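Local atomic coordinates of putative uncharacterized protein (PDB entry 4JVS), a protein that is a Legionella Dot/Icm effector whose LepB-type domain, the part in this structure, probably acts as a GTPase-activating protein for a small GTPase. Residues T96-D101 and T146-H151; N82-K87 and H92-A97. All coordinates share one frame; numbering follows the deposited sequence.

Interaction 1 of 2, residues T96-D101 and T146-H151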
# COMPACT_ATOMS: atom_id res chain seq x y z
N THR A 96 11.78 -15.82 2.14
CA THR A 96 13.25 -15.72 2.08
C THR A 96 13.84 -16.00 0.69
O THR A 96 14.78 -15.32 0.25
CB THR A 96 13.89 -16.60 3.19
OG1 THR A 96 13.88 -15.88 4.43
CG2 THR A 96 15.33 -17.00 2.85
N ALA A 97 13.27 -16.99 0.00
CA ALA A 97 13.69 -17.34 -1.35
C ALA A 97 13.54 -16.19 -2.36
O ALA A 97 14.15 -16.21 -3.44
CB ALA A 97 12.92 -18.55 -1.83
N PHE A 98 12.69 -15.24 -2.05
CA PHE A 98 12.41 -14.15 -2.94
C PHE A 98 13.01 -12.85 -2.48
O PHE A 98 12.58 -11.83 -2.89
CB PHE A 98 10.92 -13.95 -3.01
CG PHE A 98 10.18 -15.12 -3.53
CD1 PHE A 98 10.16 -15.40 -4.85
CD2 PHE A 98 9.47 -15.92 -2.70
CE1 PHE A 98 9.51 -16.43 -5.32
CE2 PHE A 98 8.81 -16.95 -3.20
CZ PHE A 98 8.84 -17.20 -4.52
N LYS A 99 14.02 -12.89 -1.65
CA LYS A 99 14.63 -11.66 -1.21
C LYS A 99 16.06 -11.76 -0.74
O LYS A 99 16.32 -12.17 0.36
CB LYS A 99 13.84 -11.04 -0.08
CG LYS A 99 14.47 -9.78 0.49
CD LYS A 99 13.45 -8.73 0.82
CE LYS A 99 13.84 -7.35 0.34
NZ LYS A 99 12.74 -6.44 -0.08
N PRO A 100 16.97 -11.40 -1.61
CA PRO A 100 18.19 -10.66 -1.32
C PRO A 100 18.19 -9.50 -2.30
O PRO A 100 17.25 -9.49 -3.08
CB PRO A 100 19.29 -11.64 -1.64
CG PRO A 100 18.63 -12.95 -1.59
CD PRO A 100 17.31 -12.73 -2.17
N ASP A 101 19.12 -8.56 -2.28
CA ASP A 101 20.24 -8.43 -1.32
C ASP A 101 19.96 -8.61 0.18
O ASP A 101 20.86 -8.98 0.93
CB ASP A 101 20.92 -7.06 -1.51
CG ASP A 101 21.56 -6.89 -2.88
OD1 ASP A 101 20.89 -6.36 -3.80
OD2 ASP A 101 22.74 -7.28 -3.05
N THR A 146 4.58 -10.08 -3.54
CA THR A 146 4.14 -10.11 -4.93
C THR A 146 4.76 -11.30 -5.66
O THR A 146 4.07 -12.02 -6.39
CB THR A 146 4.48 -8.79 -5.65
OG1 THR A 146 3.66 -7.74 -5.13
CG2 THR A 146 4.27 -8.92 -7.15
N ASP A 147 6.06 -11.51 -5.43
CA ASP A 147 6.79 -12.57 -6.10
C ASP A 147 6.24 -13.94 -5.74
O ASP A 147 6.10 -14.80 -6.60
CB ASP A 147 8.28 -12.50 -5.77
CG ASP A 147 9.01 -11.48 -6.61
OD1 ASP A 147 8.48 -11.11 -7.68
OD2 ASP A 147 10.12 -11.05 -6.20
N TYR A 148 5.94 -14.13 -4.46
CA TYR A 148 5.31 -15.35 -3.98
C TYR A 148 3.98 -15.59 -4.71
O TYR A 148 3.76 -16.66 -5.27
CB TYR A 148 5.11 -15.29 -2.46
CG TYR A 148 4.66 -16.61 -1.87
CD1 TYR A 148 5.57 -17.48 -1.30
CD2 TYR A 148 3.32 -17.00 -1.90
CE1 TYR A 148 5.17 -18.70 -0.78
CE2 TYR A 148 2.91 -18.21 -1.38
CZ TYR A 148 3.83 -19.05 -0.82
OH TYR A 148 3.42 -20.25 -0.29
N CYS A 149 3.10 -14.60 -4.72
CA CYS A 149 1.79 -14.77 -5.34
C CYS A 149 1.88 -15.10 -6.84
O CYS A 149 0.92 -15.61 -7.43
CB CYS A 149 0.93 -13.52 -5.12
SG CYS A 149 0.58 -13.13 -3.41
N ARG A 150 3.04 -14.87 -7.44
CA ARG A 150 3.23 -15.13 -8.86
C ARG A 150 3.62 -16.60 -9.08
O ARG A 150 3.03 -17.30 -9.90
CB ARG A 150 4.24 -14.15 -9.44
CG ARG A 150 4.27 -14.09 -10.96
CD ARG A 150 5.45 -13.27 -11.47
NE ARG A 150 5.33 -11.85 -11.20
CZ ARG A 150 6.17 -11.17 -10.43
NH1 ARG A 150 7.20 -11.78 -9.86
NH2 ARG A 150 5.98 -9.87 -10.23
N HIS A 151 4.60 -17.08 -8.31
CA HIS A 151 4.98 -18.48 -8.40
C HIS A 151 3.90 -19.39 -7.84
O HIS A 151 3.72 -20.49 -8.33
CB HIS A 151 6.30 -18.76 -7.69
CG HIS A 151 7.48 -18.15 -8.35
ND1 HIS A 151 7.60 -16.78 -8.55
CD2 HIS A 151 8.62 -18.69 -8.83
CE1 HIS A 151 8.75 -16.52 -9.14
NE2 HIS A 151 9.39 -17.66 -9.32
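Phe98 lies against helix 142-151 in a surface aromatic contact, a loop docking on a helix within the N-terminal subdomain of the LepB-type GAP domain. The loop, between helix 60-80 and strand 106-107, makes one 3-10 turn at Thr96 and Ala97 and then presents Phe98 to three helix residues, Asp147, Tyr148 and His151, spaced so that they share one flank of the helix. A phenyl ring suits the place because it can rest on both backbone and side chains without asking for a polar partner. CG of Phe98 is anti to its carbonyl carbon (chi1 -61°), which swings the ring to the helix. One ring face then receives the backbone: Tyr148 N sits over its centre and the Asp147 carbonyl carbon is displaced toward the rim. Phe98 CD1 touches the methylene of Asp147, 3.6 Å from CB, while the carboxylate turns aside to Arg150. On the far part of the ring, CE2 meets Tyr148 CD1 at 3.8 Å, and CE1 points at the face of His151 in a T-shaped pair, with ring centroids 5.1 Å apart and planes at 66°. The His151 ring is itself held by its helix, since ND1 donates to Asp147 O, the carbonyl one turn back, at 3.2 Å. Outside this contact, Tyr148 also stacks on Phe94 and meets Trp157 of helix 156-177. Arg150 makes a long, weak ion pair with an acidic side chain of the other protein's chain, probably the GTPase substrate, so helix 142-151 lies near that partner. Arg150 NH1 reaches Asp147 OD1 at 2.6 Å in a salt bridge, arriving on the anti side and somewhat out of the carboxylate plane.

Interaction 2 of 2, residues N82-K87 and H92-A97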
# COMPACT_ATOMS: atom_id res chain seq x y z
N ASN A 82 -1.40 -23.50 11.29
CA ASN A 82 -0.17 -23.53 10.52
C ASN A 82 -0.47 -23.85 9.06
O ASN A 82 0.02 -24.83 8.51
CB ASN A 82 0.83 -24.52 11.13
CG ASN A 82 2.16 -24.54 10.40
OD1 ASN A 82 2.55 -23.56 9.74
ND2 ASN A 82 2.85 -25.65 10.51
N ILE A 83 -1.29 -22.99 8.45
CA ILE A 83 -1.60 -23.08 7.04
C ILE A 83 -0.36 -22.75 6.18
O ILE A 83 -0.29 -23.06 4.98
CB ILE A 83 -2.81 -22.17 6.71
CG1 ILE A 83 -3.94 -22.96 6.03
CG2 ILE A 83 -2.42 -21.04 5.82
CD1 ILE A 83 -4.71 -23.81 6.99
N TRP A 84 0.63 -22.16 6.84
CA TRP A 84 1.90 -21.79 6.20
C TRP A 84 2.87 -22.96 6.03
O TRP A 84 3.87 -22.85 5.32
CB TRP A 84 2.59 -20.67 7.01
CG TRP A 84 1.65 -19.55 7.38
CD1 TRP A 84 1.48 -19.01 8.62
CD2 TRP A 84 0.75 -18.85 6.50
NE1 TRP A 84 0.53 -18.01 8.57
CE2 TRP A 84 0.08 -17.89 7.29
CE3 TRP A 84 0.46 -18.92 5.14
CZ2 TRP A 84 -0.87 -17.02 6.74
CZ3 TRP A 84 -0.48 -18.07 4.60
CH2 TRP A 84 -1.14 -17.13 5.41
N GLN A 85 2.56 -24.08 6.68
CA GLN A 85 3.39 -25.28 6.64
C GLN A 85 4.81 -24.98 7.13
O GLN A 85 5.79 -25.52 6.61
CB GLN A 85 3.43 -25.88 5.23
CG GLN A 85 2.08 -26.39 4.69
CD GLN A 85 2.24 -27.10 3.35
OE1 GLN A 85 2.97 -26.65 2.48
NE2 GLN A 85 1.55 -28.23 3.20
N HIS A 86 4.91 -24.13 8.15
CA HIS A 86 6.21 -23.74 8.66
C HIS A 86 6.79 -24.87 9.50
O HIS A 86 6.13 -25.35 10.43
CB HIS A 86 6.11 -22.46 9.49
CG HIS A 86 7.42 -21.99 10.06
ND1 HIS A 86 7.78 -22.19 11.37
CD2 HIS A 86 8.46 -21.34 9.48
CE1 HIS A 86 8.98 -21.68 11.59
NE2 HIS A 86 9.42 -21.16 10.45
N LYS A 87 8.00 -25.30 9.15
CA LYS A 87 8.73 -26.31 9.91
C LYS A 87 9.24 -25.67 11.19
O LYS A 87 9.65 -24.51 11.18
CB LYS A 87 9.92 -26.84 9.10
CG LYS A 87 9.75 -26.76 7.58
CD LYS A 87 9.20 -28.05 7.01
CE LYS A 87 9.91 -28.45 5.73
NZ LYS A 87 9.53 -29.83 5.30
N HIS A 92 12.72 -18.62 9.77
CA HIS A 92 12.36 -17.70 8.68
C HIS A 92 11.04 -18.06 8.01
O HIS A 92 10.68 -19.24 7.90
CB HIS A 92 13.50 -17.54 7.64
CG HIS A 92 13.79 -18.78 6.85
ND1 HIS A 92 13.25 -19.02 5.60
CD2 HIS A 92 14.58 -19.85 7.12
CE1 HIS A 92 13.68 -20.18 5.14
NE2 HIS A 92 14.50 -20.70 6.04
N ASN A 93 10.31 -17.04 7.58
CA ASN A 93 9.10 -17.23 6.80
C ASN A 93 9.46 -17.74 5.42
O ASN A 93 10.64 -17.79 5.06
CB ASN A 93 8.29 -15.94 6.68
CG ASN A 93 9.13 -14.77 6.21
OD1 ASN A 93 9.58 -14.72 5.07
ND2 ASN A 93 9.33 -13.81 7.09
N PHE A 94 8.45 -18.09 4.63
CA PHE A 94 8.74 -18.69 3.35
C PHE A 94 9.03 -17.70 2.23
O PHE A 94 9.12 -18.10 1.06
CB PHE A 94 7.66 -19.72 2.97
CG PHE A 94 6.24 -19.21 3.03
CD1 PHE A 94 5.85 -18.05 2.37
CD2 PHE A 94 5.27 -19.94 3.71
CE1 PHE A 94 4.53 -17.61 2.42
CE2 PHE A 94 3.94 -19.51 3.76
CZ PHE A 94 3.57 -18.34 3.10
N PHE A 95 9.19 -16.42 2.58
CA PHE A 95 9.47 -15.38 1.58
C PHE A 95 10.96 -15.24 1.27
O PHE A 95 11.33 -14.61 0.28
CB PHE A 95 8.94 -14.02 2.03
CG PHE A 95 7.45 -13.96 2.16
CD1 PHE A 95 6.64 -13.92 1.03
CD2 PHE A 95 6.86 -13.93 3.40
CE1 PHE A 95 5.28 -13.86 1.15
CE2 PHE A 95 5.49 -13.87 3.52
CZ PHE A 95 4.70 -13.83 2.40
N THR A 96 11.78 -15.82 2.14
CA THR A 96 13.25 -15.72 2.08
C THR A 96 13.84 -16.00 0.69
O THR A 96 14.78 -15.32 0.25
CB THR A 96 13.89 -16.60 3.19
OG1 THR A 96 13.88 -15.88 4.43
CG2 THR A 96 15.33 -17.00 2.85
N ALA A 97 13.27 -16.99 0.00
CA ALA A 97 13.69 -17.34 -1.35
C ALA A 97 13.54 -16.19 -2.36
O ALA A 97 14.15 -16.21 -3.44
CB ALA A 97 12.92 -18.55 -1.83
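Trp84 and Phe94 form the tightly packed half of this contact. The Phe94 ring crosses Trp84 obliquely, its CE2 at 3.7 Å from Trp84 CB and its CZ at 3.8 Å from Trp84 CE3, while Trp84 O lies at the phenyl edge. Phe94 holds CG between its backbone N and carbonyl carbon (chi1 52°), which turns the ring toward segment 82-87. Indole suits the buried place: its broad surface also reaches Cys78 and Met160, while NE1 is satisfied by Ser119 OG. Both segments are shaped by asparagine. Asn82, tolerant of positive phi, is the C-prime residue of a Schellman motif ending helix 60-80, and its OD1 takes His86 N at 2.9 Å through an in-plane lone pair. Asn93 makes an Asx turn, OD1 accepting from Phe95 N at 3.0 Å, within a type I beta turn to Thr96. Away from the indole the contact thins out. There His86 turns the edge of its imidazole to His92 O, 3.4 Å from NE2, and stacks on Tyr231. The CB of His92 points away from segment 82-87, and its ND1 donates to Asn93 O at 2.9 Å.

Both contacts involve the loop between helix 60-80 and strand 106-107. Interaction 2 is partly buried and folds that loop on itself, five residues apart at the closest ends; interaction 1 is a surface contact that ties its later part to helix 142-151. Residues Thr96 and Ala97 are common to the two, and Tyr148 of interaction 1 packs on Phe94 and Phe95 of interaction 2, so aromatic rings run from one to the other. The chemistry shifts with depth. The partly buried contact relies on tryptophan against phenylalanine and on backbone shaped by two asparagines, whereas the surface contact sets one phenylalanine against helix backbone, a tyrosine, a histidine and the CH2 of an aspartate whose charge is met by an arginine.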